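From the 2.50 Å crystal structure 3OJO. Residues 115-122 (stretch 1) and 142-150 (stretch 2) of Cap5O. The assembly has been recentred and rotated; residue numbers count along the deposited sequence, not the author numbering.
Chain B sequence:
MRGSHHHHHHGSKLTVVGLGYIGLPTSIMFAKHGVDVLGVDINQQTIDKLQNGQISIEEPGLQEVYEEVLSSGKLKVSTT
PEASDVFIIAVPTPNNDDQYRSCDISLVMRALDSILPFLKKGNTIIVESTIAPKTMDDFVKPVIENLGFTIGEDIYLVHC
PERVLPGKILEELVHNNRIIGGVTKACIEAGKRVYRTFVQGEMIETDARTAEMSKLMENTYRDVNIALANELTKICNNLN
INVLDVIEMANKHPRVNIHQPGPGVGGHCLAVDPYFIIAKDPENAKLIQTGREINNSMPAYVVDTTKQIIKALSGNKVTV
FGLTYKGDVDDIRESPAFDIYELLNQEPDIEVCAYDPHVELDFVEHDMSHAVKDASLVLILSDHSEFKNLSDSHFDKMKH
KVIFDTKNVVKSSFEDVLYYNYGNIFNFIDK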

ATOM      1  N   ILE B 115     -38.562   9.195  -0.040  1.00 52.53           N
ATOM      2  CA  ILE B 115     -38.420  10.419   0.737  1.00 51.64           C
ATOM      3  C   ILE B 115     -38.960  11.665   0.003  1.00 54.57           C
ATOM      4  O   ILE B 115     -39.540  12.542   0.641  1.00 52.73           O
ATOM      5  CB  ILE B 115     -36.908  10.489   1.104  1.00 54.51           C
ATOM      6  CG1 ILE B 115     -36.660   9.906   2.494  1.00 55.33           C
ATOM      7  CG2 ILE B 115     -36.190  11.839   0.842  1.00 53.67           C
ATOM      8  CD1 ILE B 115     -35.182   9.717   2.828  1.00 67.34           C
ATOM      9  N   LEU B 116     -38.750  11.732  -1.328  1.00 52.14           N
ATOM     10  CA  LEU B 116     -39.117  12.837  -2.217  1.00 51.65           C
ATOM     11  C   LEU B 116     -40.529  13.424  -2.035  1.00 58.70           C
ATOM     12  O   LEU B 116     -40.614  14.646  -1.869  1.00 58.78           O
ATOM     13  CB  LEU B 116     -38.873  12.477  -3.685  1.00 50.88           C
ATOM     14  CG  LEU B 116     -37.453  12.208  -4.151  1.00 54.66           C
ATOM     15  CD1 LEU B 116     -37.414  12.091  -5.646  1.00 53.68           C
ATOM     16  CD2 LEU B 116     -36.457  13.268  -3.644  1.00 56.74           C
ATOM     17  N   PRO B 117     -41.641  12.623  -2.035  1.00 56.42           N
ATOM     18  CA  PRO B 117     -42.979  13.226  -1.851  1.00 56.33           C
ATOM     19  C   PRO B 117     -43.219  13.931  -0.512  1.00 60.63           C
ATOM     20  O   PRO B 117     -44.186  14.675  -0.388  1.00 60.84           O
ATOM     21  CB  PRO B 117     -43.932  12.034  -2.003  1.00 57.75           C
ATOM     22  CG  PRO B 117     -43.151  10.976  -2.652  1.00 62.14           C
ATOM     23  CD  PRO B 117     -41.751  11.159  -2.210  1.00 57.82           C
ATOM     24  N   PHE B 118     -42.361  13.694   0.482  1.00 57.08           N
ATOM     25  CA  PHE B 118     -42.507  14.260   1.820  1.00 56.90           C
ATOM     26  C   PHE B 118     -41.623  15.474   2.070  1.00 61.00           C
ATOM     27  O   PHE B 118     -41.727  16.092   3.131  1.00 59.97           O
ATOM     28  CB  PHE B 118     -42.269  13.168   2.877  1.00 58.80           C
ATOM     29  CG  PHE B 118     -43.117  11.936   2.649  1.00 60.50           C
ATOM     30  CD1 PHE B 118     -44.417  11.867   3.136  1.00 63.64           C
ATOM     31  CD2 PHE B 118     -42.630  10.862   1.915  1.00 62.59           C
ATOM     32  CE1 PHE B 118     -45.208  10.745   2.896  1.00 64.78           C
ATOM     33  CE2 PHE B 118     -43.423   9.741   1.672  1.00 65.57           C
ATOM     34  CZ  PHE B 118     -44.702   9.683   2.173  1.00 63.97           C
ATOM     35  N   LEU B 119     -40.766  15.823   1.092  1.00 59.14           N
ATOM     36  CA  LEU B 119     -39.815  16.925   1.191  1.00 60.26           C
ATOM     37  C   LEU B 119     -40.430  18.305   1.292  1.00 66.73           C
ATOM     38  O   LEU B 119     -41.295  18.666   0.498  1.00 66.18           O
ATOM     39  CB  LEU B 119     -38.792  16.887   0.051  1.00 60.36           C
ATOM     40  CG  LEU B 119     -37.651  15.878   0.177  1.00 64.71           C
ATOM     41  CD1 LEU B 119     -36.714  15.994  -0.996  1.00 63.99           C
ATOM     42  CD2 LEU B 119     -36.885  16.071   1.471  1.00 67.33           C
ATOM     43  N   LYS B 120     -39.954  19.077   2.270  1.00 65.26           N
ATOM     44  CA  LYS B 120     -40.375  20.446   2.550  1.00 66.00           C
ATOM     45  C   LYS B 120     -39.125  21.328   2.625  1.00 71.07           C
ATOM     46  O   LYS B 120     -38.031  20.816   2.874  1.00 71.79           O
ATOM     47  CB  LYS B 120     -41.154  20.521   3.890  1.00 69.15           C
ATOM     48  CG  LYS B 120     -42.257  19.463   4.096  1.00 86.53           C
ATOM     49  CD  LYS B 120     -43.591  19.819   3.438  1.00 97.48           C
ATOM     50  CE  LYS B 120     -44.667  18.788   3.719  1.00109.86           C
ATOM     51  NZ  LYS B 120     -44.631  17.644   2.759  1.00119.81           N
ATOM     52  N   LYS B 121     -39.275  22.650   2.396  1.00 65.99           N
ATOM     53  CA  LYS B 121     -38.138  23.569   2.477  1.00 64.43           C
ATOM     54  C   LYS B 121     -37.547  23.588   3.898  1.00 65.82           C
ATOM     55  O   LYS B 121     -38.297  23.518   4.877  1.00 64.41           O
ATOM     56  CB  LYS B 121     -38.514  24.971   1.975  1.00 65.91           C
ATOM     57  CG  LYS B 121     -38.576  25.047   0.450  1.00 75.65           C
ATOM     58  CD  LYS B 121     -38.985  26.406  -0.078  1.00 84.03           C
ATOM     59  CE  LYS B 121     -38.736  26.539  -1.568  1.00 91.27           C
ATOM     60  NZ  LYS B 121     -39.578  25.616  -2.391  1.00 98.07           N
ATOM     61  N   GLY B 122     -36.214  23.583   3.977  1.00 61.47           N
ATOM     62  CA  GLY B 122     -35.463  23.576   5.234  1.00 60.77           C
ATOM     63  C   GLY B 122     -34.944  22.213   5.663  1.00 62.80           C
ATOM     64  O   GLY B 122     -34.136  22.124   6.595  1.00 61.84           O
TER
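Stretch 2 (142-150) PVIENLGFT

A short 3-10 segment, residues 116-118, lies near the start of stretch 1, held by backbone hydrogen bonds from Phe118 N to Ile115 O (3.1 Å) and from Leu119 N to Leu116 O (3.2 Å). From Leu119 to Lys121 the chain opens into extended loop, and at Gly122 phi turns positive, to 99°, a conformation in which a CB would jam against the carbonyl oxygen of Lys121. Stretch 2 enters as the last part of a helix, with residues 142-145 helical, kinked at Pro142, whose nitrogen has no hydrogen to bond to the turn before. Leu147 N still reaches back to Ile144 O at 3.1 Å; then a tight turn, with Phe149 N 2.6 Å from Leu147 O, leads into extended chain.

The two stretches run in roughly the same sense and come near each other at two places. Leu116 lies nearest Ile144, CA to CA 7.9 Å, and Lys121 nearest Phe149, CA to CA 7.7 Å, five residues on in each chain by count. At that spacing the backbones exchange no hydrogen bonds, and mostly side chains bridge the gap; the contact buries 365 Å², both sides summed.

The first half of the contact is aliphatic. Leu116 points its CA-to-CB bond sideways, but in its m, t rotamer the end of the side chain comes nearer: CD1 meets Val143 CG1 at 3.7 Å, while CD2 lies 3.8 Å from Leu147 CD1 and 4.2 Å from Ile144 CD1. One leucine thus touches three residues of the helix and the turn after it. Leu119 points toward stretch 2 and adds looser packing, its CD1 4.3 Å from both Ile144 CG1 and Leu147 CD1.

Beyond the turn, Phe149 takes over and has the largest covered area of any residue here. Its ring spans three consecutive residues: CE2 lies 3.9 Å from Leu119 CB, CZ 3.7 Å from Lys120 C, and CE1 3.7 Å from Lys121 CG. Lys120 C sits at the ring edge, so the ring abuts the backbone there. Lys120 itself points away, and its NZ makes a weak hydrogen bond to Phe118 O at 3.3 Å.

Lys121 supplies the sole hydrogen bond across the contact, from NZ to Gly148 O at 3.2 Å. Its methylene chain packs beside Phe149 while its ammonium group donates to a turn carbonyl; any cation-pi attraction to that ring is weak at best, with NZ 5.2 Å from the centroid. Two leucines pack on Val143, Ile144 and Leu147, the Phe149 ring lies along residues 119-121, and Lys121 bonds the turn at Gly148.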

ATOM      1  N   PRO B 142     -29.050  16.423  -8.702  1.00 54.27           N
ATOM      2  CA  PRO B 142     -29.974  16.599  -9.849  1.00 54.07           C
ATOM      3  C   PRO B 142     -31.421  16.167  -9.622  1.00 58.06           C
ATOM      4  O   PRO B 142     -32.334  16.791 -10.161  1.00 59.59           O
ATOM      5  CB  PRO B 142     -29.346  15.739 -10.938  1.00 56.06           C
ATOM      6  CG  PRO B 142     -27.913  15.709 -10.584  1.00 61.19           C
ATOM      7  CD  PRO B 142     -27.899  15.592  -9.098  1.00 56.36           C
ATOM      8  N   VAL B 143     -31.626  15.102  -8.842  1.00 52.64           N
ATOM      9  CA  VAL B 143     -32.947  14.571  -8.503  1.00 50.81           C
ATOM     10  C   VAL B 143     -33.701  15.602  -7.639  1.00 54.88           C
ATOM     11  O   VAL B 143     -34.877  15.877  -7.891  1.00 54.14           O
ATOM     12  CB  VAL B 143     -32.828  13.176  -7.825  1.00 52.90           C
ATOM     13  CG1 VAL B 143     -34.150  12.723  -7.213  1.00 52.18           C
ATOM     14  CG2 VAL B 143     -32.317  12.136  -8.816  1.00 52.47           C
ATOM     15  N   ILE B 144     -33.011  16.171  -6.642  1.00 51.53           N
ATOM     16  CA  ILE B 144     -33.588  17.154  -5.743  1.00 52.44           C
ATOM     17  C   ILE B 144     -33.839  18.477  -6.461  1.00 61.52           C
ATOM     18  O   ILE B 144     -34.903  19.070  -6.295  1.00 62.35           O
ATOM     19  CB  ILE B 144     -32.747  17.281  -4.446  1.00 55.12           C
ATOM     20  CG1 ILE B 144     -33.177  16.218  -3.407  1.00 56.02           C
ATOM     21  CG2 ILE B 144     -32.905  18.648  -3.845  1.00 54.24           C
ATOM     22  CD1 ILE B 144     -32.561  14.923  -3.508  1.00 67.30           C
ATOM     23  N   GLU B 145     -32.885  18.913  -7.297  1.00 60.24           N
ATOM     24  CA  GLU B 145     -33.010  20.152  -8.071  1.00 60.34           C
ATOM     25  C   GLU B 145     -34.117  20.090  -9.134  1.00 65.54           C
ATOM     26  O   GLU B 145     -34.657  21.128  -9.521  1.00 64.70           O
ATOM     27  CB  GLU B 145     -31.659  20.598  -8.636  1.00 61.36           C
ATOM     28  CG  GLU B 145     -30.848  21.354  -7.588  1.00 68.45           C
ATOM     29  CD  GLU B 145     -29.452  21.795  -7.973  1.00 85.42           C
ATOM     30  OE1 GLU B 145     -28.829  21.123  -8.827  1.00 63.22           O
ATOM     31  OE2 GLU B 145     -28.973  22.808  -7.412  1.00 82.56           O
ATOM     32  N   ASN B 146     -34.505  18.865  -9.536  1.00 63.36           N
ATOM     33  CA  ASN B 146     -35.594  18.602 -10.477  1.00 64.02           C
ATOM     34  C   ASN B 146     -36.947  18.982  -9.871  1.00 70.17           C
ATOM     35  O   ASN B 146     -37.886  19.293 -10.610  1.00 69.79           O
ATOM     36  CB  ASN B 146     -35.603  17.148 -10.915  1.00 64.53           C
ATOM     37  CG  ASN B 146     -35.760  17.004 -12.408  1.00 92.43           C
ATOM     38  OD1 ASN B 146     -36.804  16.573 -12.915  1.00 80.18           O
ATOM     39  ND2 ASN B 146     -34.738  17.417 -13.146  1.00 88.74           N
ATOM     40  N   LEU B 147     -37.036  18.954  -8.523  1.00 67.71           N
ATOM     41  CA  LEU B 147     -38.193  19.383  -7.718  1.00 67.76           C
ATOM     42  C   LEU B 147     -37.942  20.868  -7.431  1.00 73.64           C
ATOM     43  O   LEU B 147     -36.830  21.306  -7.704  1.00 72.68           O
ATOM     44  CB  LEU B 147     -38.211  18.606  -6.391  1.00 67.66           C
ATOM     45  CG  LEU B 147     -38.114  17.083  -6.471  1.00 71.84           C
ATOM     46  CD1 LEU B 147     -37.936  16.472  -5.107  1.00 71.70           C
ATOM     47  CD2 LEU B 147     -39.333  16.502  -7.129  1.00 74.48           C
ATOM     48  N   GLY B 148     -38.848  21.596  -6.797  1.00 73.17           N
ATOM     49  CA  GLY B 148     -38.599  23.014  -6.523  1.00 73.94           C
ATOM     50  C   GLY B 148     -37.556  23.282  -5.452  1.00 78.43           C
ATOM     51  O   GLY B 148     -37.867  23.946  -4.456  1.00 79.09           O
ATOM     52  N   PHE B 149     -36.311  22.776  -5.641  1.00 73.51           N
ATOM     53  CA  PHE B 149     -35.263  22.905  -4.628  1.00 73.61           C
ATOM     54  C   PHE B 149     -33.891  23.407  -5.079  1.00 76.20           C
ATOM     55  O   PHE B 149     -33.451  23.117  -6.195  1.00 74.83           O
ATOM     56  CB  PHE B 149     -35.125  21.605  -3.815  1.00 75.90           C
ATOM     57  CG  PHE B 149     -36.232  21.324  -2.823  1.00 78.04           C
ATOM     58  CD1 PHE B 149     -36.306  22.020  -1.620  1.00 81.00           C
ATOM     59  CD2 PHE B 149     -37.175  20.328  -3.067  1.00 80.95           C
ATOM     60  CE1 PHE B 149     -37.330  21.760  -0.698  1.00 82.05           C
ATOM     61  CE2 PHE B 149     -38.193  20.059  -2.137  1.00 83.69           C
ATOM     62  CZ  PHE B 149     -38.258  20.775  -0.955  1.00 81.32           C
ATOM     63  N   THR B 150     -33.218  24.151  -4.166  1.00 72.79           N
ATOM     64  CA  THR B 150     -31.882  24.737  -4.306  1.00 72.92           C
ATOM     65  C   THR B 150     -31.048  24.253  -3.117  1.00 76.14           C
ATOM     66  O   THR B 150     -31.393  24.530  -1.961  1.00 75.26           O
ATOM     67  CB  THR B 150     -31.977  26.271  -4.477  1.00 81.84           C
ATOM     68  OG1 THR B 150     -32.656  26.533  -5.707  1.00 80.05           O
ATOM     69  CG2 THR B 150     -30.612  26.960  -4.501  1.00 80.09           C
TER